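Long-range contacts in (2Z,6E)-hedycaryol synthase (Kitasatospora setae, PDB 4MC3), which catalyses the magnesium-dependent 1,11-cyclization of (2E,6E)-farnesyl diphosphate, with uptake of water, to the sesquiterpene alcohol (2Z,6E)-hedycaryol, releasing diphosphate: residues E16-L21 against P61-D66; R191-L196 against A288-V293; N237-I242 against E252-V257. All blocks are in the same frame, centred on the assembly; numbering follows the deposited sequence.

Interaction 1: E16-L21 against P61-D66; sequences ECNPHL and PRADLD
The backbones of Asn18 and Pro61 meet closely, CA to CA 4.0 Å, while His20 and Leu65 stand farther apart, His20 as the N-cap of helix 21-35 and Leu65 opening helix 65-84. Glu16 and Arg62 join the two loops by a bidentate salt bridge. Arg62 presents its guanidinium side-on, NE to Glu16 OE1 at 2.8 Å and NH2 to Glu16 OE2 at 2.9 Å. Both oxygens use their syn lone pairs and both bonds are almost straight, with the two planes only 4° apart, a geometry that fixes the rotation of both groups. At the root of the glutamate, Glu16 CB packs against Pro61 CB at 3.6 Å, the proline ring giving it a rigid surface.

Asn18 suits the centre because its amide can serve both segments. CG lies anti to the backbone N (chi1 -162°), beside the carbonyl carbon. From there ND2 donates to Ala63 O at 2.9 Å, while OD1 accepts from His20 N at 2.7 Å, closing an Asx turn within the type I turn Asn18-Leu21. The His20 ring brings CD2 to Ala63 O at 3.7 Å, that oxygen lying at the ring edge, in plane; Leu65 CB lies over one face, toward the rim, and Pro19 CG over the other.

Asn18 ND2 also reaches Trp60 O, and Arg62 NH1 makes a salt bridge to Asp294. The contact thus ties the loop leading into helix 21-35 to the link between helices 52-59 and 65-84, with helix 286-309 alongside Pro61 and Arg62.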
ATOM      1  N   GLU A  16      10.271 -10.059   8.733  1.00 23.12           N
ATOM      2  CA  GLU A  16      11.487  -9.553   8.073  1.00 23.68           C
ATOM      3  C   GLU A  16      11.533  -8.011   8.104  1.00 22.38           C
ATOM      4  O   GLU A  16      10.495  -7.358   7.998  1.00 24.48           O
ATOM      5  CB  GLU A  16      11.540  -9.999   6.605  1.00 23.56           C
ATOM      6  CG  GLU A  16      11.455 -11.475   6.389  1.00 24.81           C
ATOM      7  CD  GLU A  16      11.488 -11.884   4.935  1.00 26.27           C
ATOM      8  OE1 GLU A  16      11.931 -11.136   4.036  1.00 30.94           O
ATOM      9  OE2 GLU A  16      11.154 -13.037   4.687  1.00 27.91           O
ATOM     10  N   CYS A  17      12.715  -7.445   8.256  1.00 24.27           N
ATOM     11  CA  CYS A  17      12.886  -6.011   8.321  1.00 24.26           C
ATOM     12  C   CYS A  17      14.173  -5.684   7.566  1.00 26.43           C
ATOM     13  O   CYS A  17      15.125  -6.444   7.555  1.00 29.24           O
ATOM     14  CB  CYS A  17      12.930  -5.482   9.752  1.00 30.16           C
ATOM     15  SG  CYS A  17      12.683  -3.691   9.925  1.00 36.39           S
ATOM     16  N   ASN A  18      14.185  -4.559   6.851  1.00 21.78           N
ATOM     17  CA  ASN A  18      15.346  -4.262   6.058  1.00 22.49           C
ATOM     18  C   ASN A  18      16.567  -3.830   6.890  1.00 26.28           C
ATOM     19  O   ASN A  18      16.457  -2.924   7.705  1.00 28.04           O
ATOM     20  CB  ASN A  18      14.989  -3.124   5.087  1.00 20.68           C
ATOM     21  CG  ASN A  18      15.958  -3.045   3.954  1.00 22.43           C
ATOM     22  OD1 ASN A  18      17.138  -2.795   4.181  1.00 24.82           O
ATOM     23  ND2 ASN A  18      15.507  -3.317   2.726  1.00 21.34           N
ATOM     24  N   PRO A  19      17.740  -4.474   6.667  1.00 24.06           N
ATOM     25  CA  PRO A  19      18.957  -4.116   7.414  1.00 30.03           C
ATOM     26  C   PRO A  19      19.488  -2.695   7.114  1.00 29.08           C
ATOM     27  O   PRO A  19      20.335  -2.162   7.870  1.00 31.88           O
ATOM     28  CB  PRO A  19      19.957  -5.161   6.923  1.00 30.04           C
ATOM     29  CG  PRO A  19      19.449  -5.709   5.663  1.00 32.15           C
ATOM     30  CD  PRO A  19      17.970  -5.568   5.683  1.00 28.30           C
ATOM     31  N   HIS A  20      18.980  -2.056   6.044  1.00 26.56           N
ATOM     32  CA  HIS A  20      19.488  -0.741   5.620  1.00 26.05           C
ATOM     33  C   HIS A  20      18.690   0.476   6.144  1.00 24.78           C
ATOM     34  O   HIS A  20      18.869   1.605   5.648  1.00 29.30           O
ATOM     35  CB  HIS A  20      19.549  -0.683   4.103  1.00 27.13           C
ATOM     36  CG  HIS A  20      20.384  -1.734   3.476  1.00 29.23           C
ATOM     37  ND1 HIS A  20      21.755  -1.793   3.652  1.00 37.45           N
ATOM     38  CD2 HIS A  20      20.059  -2.764   2.662  1.00 28.01           C
ATOM     39  CE1 HIS A  20      22.233  -2.825   2.971  1.00 46.91           C
ATOM     40  NE2 HIS A  20      21.232  -3.413   2.341  1.00 34.42           N
ATOM     41  N   LEU A  21      17.809   0.263   7.106  1.00 27.69           N
ATOM     42  CA  LEU A  21      16.915   1.291   7.626  1.00 26.55           C
ATOM     43  C   LEU A  21      17.637   2.599   8.032  1.00 32.53           C
ATOM     44  O   LEU A  21      17.230   3.690   7.663  1.00 31.82           O
ATOM     45  CB  LEU A  21      16.169   0.763   8.835  1.00 30.90           C
ATOM     46  CG  LEU A  21      15.307   1.754   9.618  1.00 37.45           C
ATOM     47  CD1 LEU A  21      14.285   2.460   8.743  1.00 38.62           C
ATOM     48  CD2 LEU A  21      14.616   1.082  10.798  1.00 45.95           C
ATOM     49  N   PRO A  61      11.497  -5.415   2.981  1.00 18.19           N
ATOM     50  CA  PRO A  61      12.599  -5.975   3.793  1.00 20.86           C
ATOM     51  C   PRO A  61      13.776  -6.512   3.039  1.00 21.10           C
ATOM     52  O   PRO A  61      14.873  -6.566   3.594  1.00 22.65           O
ATOM     53  CB  PRO A  61      11.909  -7.079   4.616  1.00 22.10           C
ATOM     54  CG  PRO A  61      10.706  -7.463   3.751  1.00 22.18           C
ATOM     55  CD  PRO A  61      10.237  -6.113   3.212  1.00 19.82           C
ATOM     56  N   ARG A  62      13.573  -6.911   1.774  1.00 19.26           N
ATOM     57  CA  ARG A  62      14.601  -7.513   0.956  1.00 20.11           C
ATOM     58  C   ARG A  62      15.294  -6.536  -0.001  1.00 20.35           C
ATOM     59  O   ARG A  62      16.142  -6.943  -0.803  1.00 23.20           O
ATOM     60  CB  ARG A  62      14.006  -8.674   0.153  1.00 24.20           C
ATOM     61  CG  ARG A  62      13.464  -9.724   1.147  1.00 24.48           C
ATOM     62  CD  ARG A  62      12.753 -10.851   0.411  1.00 29.61           C
ATOM     63  NE  ARG A  62      12.231 -11.839   1.364  1.00 26.43           N
ATOM     64  CZ  ARG A  62      11.899 -13.102   1.050  1.00 29.55           C
ATOM     65  NH1 ARG A  62      12.030 -13.509  -0.194  1.00 34.47           N
ATOM     66  NH2 ARG A  62      11.476 -13.952   1.980  1.00 26.53           N
ATOM     67  N   ALA A  63      14.860  -5.283   0.009  1.00 19.45           N
ATOM     68  CA  ALA A  63      15.425  -4.347  -0.928  1.00 18.90           C
ATOM     69  C   ALA A  63      16.871  -3.978  -0.639  1.00 21.30           C
ATOM     70  O   ALA A  63      17.292  -3.924   0.517  1.00 21.75           O
ATOM     71  CB  ALA A  63      14.595  -3.087  -0.873  1.00 19.88           C
ATOM     72  N   ASP A  64      17.605  -3.660  -1.685  1.00 21.85           N
ATOM     73  CA  ASP A  64      18.871  -2.975  -1.560  1.00 23.28           C
ATOM     74  C   ASP A  64      18.661  -1.533  -1.054  1.00 22.51           C
ATOM     75  O   ASP A  64      17.541  -1.016  -1.031  1.00 20.76           O
ATOM     76  CB  ASP A  64      19.513  -2.977  -2.949  1.00 25.51           C
ATOM     77  CG  ASP A  64      18.664  -2.238  -3.963  1.00 28.01           C
ATOM     78  OD1 ASP A  64      17.661  -2.791  -4.467  1.00 27.36           O
ATOM     79  OD2 ASP A  64      19.010  -1.085  -4.246  1.00 29.36           O
ATOM     80  N   LEU A  65      19.723  -0.872  -0.623  1.00 23.02           N
ATOM     81  CA  LEU A  65      19.664   0.454  -0.079  1.00 22.29           C
ATOM     82  C   LEU A  65      19.010   1.464  -1.042  1.00 22.32           C
ATOM     83  O   LEU A  65      18.179   2.274  -0.597  1.00 23.74           O
ATOM     84  CB  LEU A  65      21.075   0.945   0.240  1.00 24.74           C
ATOM     85  CG  LEU A  65      21.182   2.372   0.730  1.00 24.94           C
ATOM     86  CD1 LEU A  65      20.405   2.699   1.986  1.00 27.21           C
ATOM     87  CD2 LEU A  65      22.680   2.700   0.925  1.00 31.18           C
ATOM     88  N   ASP A  66      19.389   1.420  -2.328  1.00 22.99           N
ATOM     89  CA  ASP A  66      18.888   2.382  -3.386  1.00 24.31           C
ATOM     90  C   ASP A  66      17.367   2.239  -3.512  1.00 22.38           C
ATOM     91  O   ASP A  66      16.635   3.229  -3.410  1.00 22.91           O
ATOM     92  CB  ASP A  66      19.561   2.237  -4.752  1.00 26.93           C
ATOM     93  CG  ASP A  66      21.034   2.671  -4.737  1.00 41.69           C
ATOM     94  OD1 ASP A  66      21.459   3.452  -3.839  1.00 47.17           O
ATOM     95  OD2 ASP A  66      21.757   2.248  -5.658  1.00 51.01           O
TER

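Interaction 2: R191-L196 against A288-V293; sequences RLPIFL and AREAAV
Ala291 and the side chains of Leu192 and Ile194 form the middle of this largely apolar contact, which is made by packing alone. Ala291 points its methyl into the loop, where CB lies 3.8 Å from Ile194 O and 4.1 Å from Ile194 CG1. Both methyls of Leu192 approach the backbone oxygen of the same residue, CD1 standing 3.8 Å from Ala291 O. A methyl is all that the helix carries here, and this short side chain lets the loop come close, the CA atoms of Leu192 and Ala291 being 5.8 Å apart.

The larger side chains of the loop reach to either side of Ala291 on the helix, Ile194 to Ala288 a turn earlier and Leu196 to the adjoining Ala292. Ile194 holds CG1 in the crowded position between backbone N and carbonyl carbon (chi1 60°), and its terminal CD1 touches Ala288 CA at 3.6 Å. Leu196 sends CD2 to Ala292 CA, also at 3.6 Å. Branched aliphatic chains can thus come down to the CA atoms of a helical face lined with alanines, touching their methyls as well. Burial has a polar cost, since Ile194 O finds no hydrogen-bonding partner in the model. Toward the margin, Pro193 CG comes only loosely toward Glu290 OE2, at 4.3 Å, where the exposed carboxylate can stay near solvent.

Farther out, Leu192 CD2 lies 3.6 Å above the centre of the Arg191 guanidinium. That group is held by salt bridges to Asp188 and Asp294, and the loop backbone is fixed again where Leu196 N donates to Glu189 OE1. The loop between helices 181-188 and 198-201 is therefore laid against helix 286-309, whose neighbouring face packs through Ala292 and Val293 on helix 250-282.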
ATOM      1  N   ARG A 191      13.909  -3.910  -6.843  1.00 19.41           N
ATOM      2  CA  ARG A 191      14.998  -4.672  -6.222  1.00 20.25           C
ATOM      3  C   ARG A 191      15.152  -6.086  -6.754  1.00 22.67           C
ATOM      4  O   ARG A 191      16.119  -6.789  -6.401  1.00 25.68           O
ATOM      5  CB  ARG A 191      14.896  -4.688  -4.705  1.00 21.94           C
ATOM      6  CG  ARG A 191      13.709  -5.368  -4.091  1.00 21.28           C
ATOM      7  CD  ARG A 191      13.903  -6.828  -3.773  1.00 21.56           C
ATOM      8  NE  ARG A 191      12.638  -7.428  -3.404  1.00 21.23           N
ATOM      9  CZ  ARG A 191      12.441  -8.712  -3.177  1.00 20.47           C
ATOM     10  NH1 ARG A 191      13.472  -9.566  -3.246  1.00 22.90           N
ATOM     11  NH2 ARG A 191      11.231  -9.161  -2.941  1.00 22.47           N
ATOM     12  N   LEU A 192      14.239  -6.521  -7.608  1.00 21.39           N
ATOM     13  CA  LEU A 192      14.282  -7.852  -8.187  1.00 22.73           C
ATOM     14  C   LEU A 192      15.386  -7.840  -9.307  1.00 22.54           C
ATOM     15  O   LEU A 192      15.760  -6.797  -9.786  1.00 24.41           O
ATOM     16  CB  LEU A 192      12.925  -8.199  -8.792  1.00 22.89           C
ATOM     17  CG  LEU A 192      11.727  -8.237  -7.821  1.00 21.72           C
ATOM     18  CD1 LEU A 192      10.448  -8.495  -8.589  1.00 23.32           C
ATOM     19  CD2 LEU A 192      11.926  -9.265  -6.732  1.00 25.07           C
ATOM     20  N   PRO A 193      15.872  -9.026  -9.667  1.00 30.05           N
ATOM     21  CA  PRO A 193      16.823  -9.183 -10.777  1.00 34.60           C
ATOM     22  C   PRO A 193      16.243  -8.717 -12.098  1.00 34.25           C
ATOM     23  O   PRO A 193      16.978  -8.223 -12.928  1.00 42.12           O
ATOM     24  CB  PRO A 193      17.087 -10.697 -10.797  1.00 38.26           C
ATOM     25  CG  PRO A 193      16.828 -11.122  -9.386  1.00 41.12           C
ATOM     26  CD  PRO A 193      15.633 -10.288  -8.959  1.00 30.13           C
ATOM     27  N   ILE A 194      14.925  -8.779 -12.243  1.00 31.27           N
ATOM     28  CA  ILE A 194      14.291  -8.207 -13.397  1.00 25.25           C
ATOM     29  C   ILE A 194      12.883  -7.827 -12.987  1.00 23.37           C
ATOM     30  O   ILE A 194      12.338  -8.363 -11.993  1.00 24.16           O
ATOM     31  CB  ILE A 194      14.235  -9.176 -14.580  1.00 29.78           C
ATOM     32  CG1 ILE A 194      13.451 -10.428 -14.174  1.00 29.26           C
ATOM     33  CG2 ILE A 194      15.668  -9.381 -15.127  1.00 36.38           C
ATOM     34  CD1 ILE A 194      13.318 -11.371 -15.331  1.00 45.91           C
ATOM     35  N   PHE A 195      12.295  -6.914 -13.745  1.00 23.06           N
ATOM     36  CA  PHE A 195      10.883  -6.603 -13.558  1.00 22.16           C
ATOM     37  C   PHE A 195      10.010  -7.811 -13.901  1.00 22.82           C
ATOM     38  O   PHE A 195      10.349  -8.627 -14.792  1.00 25.30           O
ATOM     39  CB  PHE A 195      10.482  -5.344 -14.369  1.00 20.05           C
ATOM     40  CG  PHE A 195      11.012  -4.084 -13.823  1.00 19.04           C
ATOM     41  CD1 PHE A 195      10.206  -3.255 -13.096  1.00 19.90           C
ATOM     42  CD2 PHE A 195      12.364  -3.731 -13.974  1.00 22.26           C
ATOM     43  CE1 PHE A 195      10.702  -2.115 -12.516  1.00 20.56           C
ATOM     44  CE2 PHE A 195      12.841  -2.577 -13.424  1.00 24.85           C
ATOM     45  CZ  PHE A 195      12.033  -1.779 -12.674  1.00 23.91           C
ATOM     46  N   LEU A 196       8.839  -7.916 -13.277  1.00 19.24           N
ATOM     47  CA  LEU A 196       7.881  -8.949 -13.623  1.00 21.58           C
ATOM     48  C   LEU A 196       7.434  -8.786 -15.083  1.00 25.46           C
ATOM     49  O   LEU A 196       7.158  -7.693 -15.536  1.00 26.84           O
ATOM     50  CB  LEU A 196       6.654  -8.913 -12.728  1.00 22.97           C
ATOM     51  CG  LEU A 196       6.807  -9.027 -11.195  1.00 23.80           C
ATOM     52  CD1 LEU A 196       5.482  -8.860 -10.511  1.00 23.42           C
ATOM     53  CD2 LEU A 196       7.470 -10.349 -10.838  1.00 25.99           C
ATOM     54  N   ALA A 288      12.841 -14.914 -14.514  1.00 23.80           N
ATOM     55  CA  ALA A 288      11.513 -14.344 -14.315  1.00 22.42           C
ATOM     56  C   ALA A 288      10.723 -15.117 -13.304  1.00 24.14           C
ATOM     57  O   ALA A 288       9.997 -14.535 -12.475  1.00 24.87           O
ATOM     58  CB  ALA A 288      10.746 -14.216 -15.627  1.00 26.08           C
ATOM     59  N   ARG A 289      10.832 -16.457 -13.344  1.00 22.83           N
ATOM     60  CA  ARG A 289      10.158 -17.290 -12.325  1.00 23.65           C
ATOM     61  C   ARG A 289      10.652 -16.961 -10.917  1.00 26.49           C
ATOM     62  O   ARG A 289       9.840 -16.778  -9.997  1.00 26.57           O
ATOM     63  CB  ARG A 289      10.356 -18.784 -12.594  1.00 30.14           C
ATOM     64  CG  ARG A 289       9.789 -19.199 -13.916  1.00 35.82           C
ATOM     65  CD  ARG A 289      10.298 -20.608 -14.220  1.00 54.26           C
ATOM     66  NE  ARG A 289       9.699 -21.173 -15.422  1.00 54.53           N
ATOM     67  CZ  ARG A 289       8.702 -22.065 -15.424  1.00 54.84           C
ATOM     68  NH1 ARG A 289       8.169 -22.517 -14.282  1.00 56.15           N
ATOM     69  NH2 ARG A 289       8.238 -22.516 -16.575  1.00 67.46           N
ATOM     70  N   GLU A 290      11.964 -16.826 -10.770  1.00 25.51           N
ATOM     71  CA  GLU A 290      12.570 -16.493  -9.492  1.00 28.63           C
ATOM     72  C   GLU A 290      12.094 -15.132  -8.989  1.00 25.23           C
ATOM     73  O   GLU A 290      11.753 -14.976  -7.800  1.00 28.92           O
ATOM     74  CB  GLU A 290      14.110 -16.520  -9.629  1.00 31.96           C
ATOM     75  CG  GLU A 290      14.908 -16.165  -8.376  1.00 49.96           C
ATOM     76  CD  GLU A 290      16.400 -16.003  -8.659  1.00 67.98           C
ATOM     77  OE1 GLU A 290      16.928 -16.687  -9.577  1.00 75.28           O
ATOM     78  OE2 GLU A 290      17.048 -15.189  -7.961  1.00 73.15           O
ATOM     79  N   ALA A 291      12.061 -14.138  -9.886  1.00 24.91           N
ATOM     80  CA  ALA A 291      11.611 -12.789  -9.537  1.00 22.98           C
ATOM     81  C   ALA A 291      10.158 -12.803  -9.075  1.00 24.01           C
ATOM     82  O   ALA A 291       9.798 -12.169  -8.075  1.00 23.72           O
ATOM     83  CB  ALA A 291      11.793 -11.852 -10.710  1.00 23.49           C
ATOM     84  N   ALA A 292       9.313 -13.555  -9.778  1.00 22.19           N
ATOM     85  CA  ALA A 292       7.921 -13.651  -9.399  1.00 21.69           C
ATOM     86  C   ALA A 292       7.740 -14.322  -8.027  1.00 22.43           C
ATOM     87  O   ALA A 292       6.911 -13.868  -7.202  1.00 22.50           O
ATOM     88  CB  ALA A 292       7.141 -14.387 -10.457  1.00 22.05           C
ATOM     89  N   VAL A 293       8.491 -15.392  -7.774  1.00 24.71           N
ATOM     90  CA  VAL A 293       8.374 -16.054  -6.461  1.00 23.86           C
ATOM     91  C   VAL A 293       8.835 -15.153  -5.298  1.00 23.64           C
ATOM     92  O   VAL A 293       8.209 -15.141  -4.211  1.00 23.76           O
ATOM     93  CB  VAL A 293       9.161 -17.380  -6.475  1.00 30.50           C
ATOM     94  CG1 VAL A 293       9.259 -17.986  -5.074  1.00 33.09           C
ATOM     95  CG2 VAL A 293       8.482 -18.320  -7.435  1.00 34.01           C
TER

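Interaction 3: N237-I242 against E252-V257; sequences NAVTII and EAVDQV
Val239 and Ala253 form the tight part of this helix contact, their CA atoms 5.4 Å apart. Ala253 CB reaches Val239 O at 3.5 Å, a closeness suited to a side chain no larger than a methyl. CG1 of Val239, anti to the backbone N (chi1 177°), meets Ala253 CB and Val254 CG2, while its CG2 meets Val257 CG2 at 3.8 Å, these two valines crossing at about a right angle. Val257 CG2 is shared, lying 4.0 Å from Ala238 CB as well.

The two helices belong to the all-helical class I terpene cyclase fold; their local axes pass 8.5 Å apart at 121°. Asn237 is the N-cap of helix 238-246, OD1 accepting from Val239 N at 2.9 Å, and its ND2 bonds to Asp222 O in the NXXXSXXXE motif. Helix 204-225 packs behind through Val223, which touches both Val239 and Val257.

Ile242 bridges the tight part and the looser margin: its CD1 meets Val257 CG2 at 3.8 Å, whereas its CG2 faces the partly exposed Gln256. There the side chains of Ile242 and Gln256 cross at a slant, hydrophobic bulk against a residue that combines an aliphatic stem with a polar end.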
ATOM      1  N   ASN A 237     -14.481   2.173   7.662  1.00 30.74           N
ATOM      2  CA  ASN A 237     -13.814   1.182   8.511  1.00 26.12           C
ATOM      3  C   ASN A 237     -14.739  -0.005   8.501  1.00 24.60           C
ATOM      4  O   ASN A 237     -15.933   0.122   8.758  1.00 25.85           O
ATOM      5  CB  ASN A 237     -13.610   1.746   9.903  1.00 27.96           C
ATOM      6  CG  ASN A 237     -12.857   0.821  10.832  1.00 28.34           C
ATOM      7  OD1 ASN A 237     -13.296  -0.276  11.133  1.00 30.26           O
ATOM      8  ND2 ASN A 237     -11.706   1.302  11.332  1.00 28.91           N
ATOM      9  N   ALA A 238     -14.189  -1.171   8.240  1.00 22.56           N
ATOM     10  CA  ALA A 238     -15.010  -2.368   8.098  1.00 21.81           C
ATOM     11  C   ALA A 238     -15.754  -2.679   9.401  1.00 22.37           C
ATOM     12  O   ALA A 238     -16.858  -3.203   9.375  1.00 24.01           O
ATOM     13  CB  ALA A 238     -14.151  -3.555   7.690  1.00 23.37           C
ATOM     14  N   VAL A 239     -15.124  -2.427  10.538  1.00 22.91           N
ATOM     15  CA  VAL A 239     -15.764  -2.693  11.820  1.00 25.61           C
ATOM     16  C   VAL A 239     -17.045  -1.882  11.943  1.00 26.01           C
ATOM     17  O   VAL A 239     -18.134  -2.401  12.226  1.00 28.20           O
ATOM     18  CB  VAL A 239     -14.839  -2.406  12.989  1.00 27.92           C
ATOM     19  CG1 VAL A 239     -15.601  -2.637  14.298  1.00 29.72           C
ATOM     20  CG2 VAL A 239     -13.610  -3.280  12.947  1.00 28.57           C
ATOM     21  N   THR A 240     -16.899  -0.603  11.713  1.00 25.58           N
ATOM     22  CA  THR A 240     -18.022   0.338  11.777  1.00 28.88           C
ATOM     23  C   THR A 240     -19.111  -0.008  10.777  1.00 27.76           C
ATOM     24  O   THR A 240     -20.279   0.091  11.084  1.00 28.43           O
ATOM     25  CB  THR A 240     -17.497   1.775  11.545  1.00 31.83           C
ATOM     26  OG1 THR A 240     -16.472   2.002  12.511  1.00 35.59           O
ATOM     27  CG2 THR A 240     -18.588   2.804  11.684  1.00 38.28           C
ATOM     28  N   ILE A 241     -18.716  -0.345   9.553  1.00 26.36           N
ATOM     29  CA  ILE A 241     -19.654  -0.652   8.495  1.00 25.31           C
ATOM     30  C   ILE A 241     -20.538  -1.840   8.887  1.00 25.76           C
ATOM     31  O   ILE A 241     -21.761  -1.813   8.673  1.00 29.25           O
ATOM     32  CB  ILE A 241     -18.928  -0.880   7.168  1.00 25.31           C
ATOM     33  CG1 ILE A 241     -18.404   0.473   6.630  1.00 26.63           C
ATOM     34  CG2 ILE A 241     -19.827  -1.548   6.158  1.00 29.51           C
ATOM     35  CD1 ILE A 241     -17.354   0.357   5.530  1.00 26.22           C
ATOM     36  N   ILE A 242     -19.927  -2.881   9.419  1.00 24.54           N
ATOM     37  CA  ILE A 242     -20.669  -4.082   9.873  1.00 25.55           C
ATOM     38  C   ILE A 242     -21.563  -3.731  11.069  1.00 29.04           C
ATOM     39  O   ILE A 242     -22.762  -4.050  11.068  1.00 32.35           O
ATOM     40  CB  ILE A 242     -19.725  -5.257  10.186  1.00 26.41           C
ATOM     41  CG1 ILE A 242     -19.044  -5.727   8.872  1.00 26.38           C
ATOM     42  CG2 ILE A 242     -20.462  -6.405  10.892  1.00 28.09           C
ATOM     43  CD1 ILE A 242     -17.897  -6.691   9.086  1.00 31.15           C
ATOM     44  N   GLU A 252     -18.793  -7.863  18.563  1.00 40.32           N
ATOM     45  CA  GLU A 252     -19.368  -8.729  17.564  1.00 38.76           C
ATOM     46  C   GLU A 252     -18.913  -8.296  16.160  1.00 36.09           C
ATOM     47  O   GLU A 252     -18.630  -9.127  15.331  1.00 34.86           O
ATOM     48  CB  GLU A 252     -20.884  -8.744  17.648  1.00 41.51           C
ATOM     49  CG  GLU A 252     -21.387  -9.558  18.846  1.00 46.76           C
ATOM     50  CD  GLU A 252     -22.870  -9.367  19.142  1.00 50.45           C
ATOM     51  OE1 GLU A 252     -23.405  -8.238  18.961  1.00 52.01           O
ATOM     52  OE2 GLU A 252     -23.498 -10.363  19.574  1.00 58.49           O
ATOM     53  N   ALA A 253     -18.870  -7.000  15.898  1.00 32.60           N
ATOM     54  CA  ALA A 253     -18.404  -6.525  14.585  1.00 27.81           C
ATOM     55  C   ALA A 253     -16.913  -6.823  14.380  1.00 31.49           C
ATOM     56  O   ALA A 253     -16.492  -7.197  13.274  1.00 32.29           O
ATOM     57  CB  ALA A 253     -18.681  -5.068  14.416  1.00 28.86           C
ATOM     58  N   VAL A 254     -16.118  -6.620  15.429  1.00 32.58           N
ATOM     59  CA  VAL A 254     -14.698  -6.958  15.423  1.00 31.77           C
ATOM     60  C   VAL A 254     -14.497  -8.431  15.124  1.00 35.38           C
ATOM     61  O   VAL A 254     -13.600  -8.808  14.331  1.00 32.72           O
ATOM     62  CB  VAL A 254     -13.994  -6.575  16.748  1.00 35.12           C
ATOM     63  CG1 VAL A 254     -12.614  -7.232  16.866  1.00 35.64           C
ATOM     64  CG2 VAL A 254     -13.851  -5.067  16.834  1.00 38.64           C
ATOM     65  N   ASP A 255     -15.282  -9.274  15.770  1.00 34.37           N
ATOM     66  CA  ASP A 255     -15.116 -10.714  15.582  1.00 33.91           C
ATOM     67  C   ASP A 255     -15.428 -11.108  14.140  1.00 35.07           C
ATOM     68  O   ASP A 255     -14.788 -11.974  13.571  1.00 33.60           O
ATOM     69  CB  ASP A 255     -16.008 -11.491  16.563  1.00 42.69           C
ATOM     70  CG  ASP A 255     -15.613 -11.291  18.040  1.00 56.60           C
ATOM     71  OD1 ASP A 255     -14.527 -10.723  18.312  1.00 52.29           O
ATOM     72  OD2 ASP A 255     -16.393 -11.717  18.939  1.00 57.92           O
ATOM     73  N   GLN A 256     -16.404 -10.451  13.543  1.00 33.09           N
ATOM     74  CA  GLN A 256     -16.732 -10.673  12.150  1.00 30.56           C
ATOM     75  C   GLN A 256     -15.629 -10.204  11.180  1.00 28.47           C
ATOM     76  O   GLN A 256     -15.383 -10.858  10.154  1.00 29.22           O
ATOM     77  CB  GLN A 256     -18.061 -10.043  11.834  1.00 31.97           C
ATOM     78  CG  GLN A 256     -19.178 -10.788  12.576  1.00 39.27           C
ATOM     79  CD  GLN A 256     -20.534 -10.170  12.364  1.00 43.17           C
ATOM     80  OE1 GLN A 256     -21.040  -9.413  13.218  1.00 46.52           O
ATOM     81  NE2 GLN A 256     -21.111 -10.439  11.209  1.00 38.91           N
ATOM     82  N   VAL A 257     -14.996  -9.072  11.492  1.00 25.93           N
ATOM     83  CA  VAL A 257     -13.842  -8.628  10.713  1.00 25.11           C
ATOM     84  C   VAL A 257     -12.681  -9.646  10.860  1.00 27.45           C
ATOM     85  O   VAL A 257     -12.010  -9.956   9.863  1.00 25.55           O
ATOM     86  CB  VAL A 257     -13.419  -7.189  11.055  1.00 25.05           C
ATOM     87  CG1 VAL A 257     -12.089  -6.844  10.391  1.00 25.29           C
ATOM     88  CG2 VAL A 257     -14.507  -6.204  10.662  1.00 26.63           C
TER

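How the interactions relate
Interactions 1 and 2 are neighbours, with centres 17 Å apart, and they touch through Arg191: its CB packs 3.4 Å from Asp64 OD1, and its CG lies 3.7 Å from Ala63 CA. Asp294 joins them further, pairing with both Arg62 and Arg191. Interaction 3 is remote, its centre 34 Å from that of interaction 1 and 37 Å from that of interaction 2, across the chain's centre from both; helix 250-282 runs from interaction 3 toward helix 286-309, which follows it and carries interaction 2. Bound nerolidol is about 11 Å from the side chain of Pro61. Interaction 3 lies beside the probable magnesium site: the side chain of Val239 is about 8 Å from that of Ser225, a probable magnesium ligand.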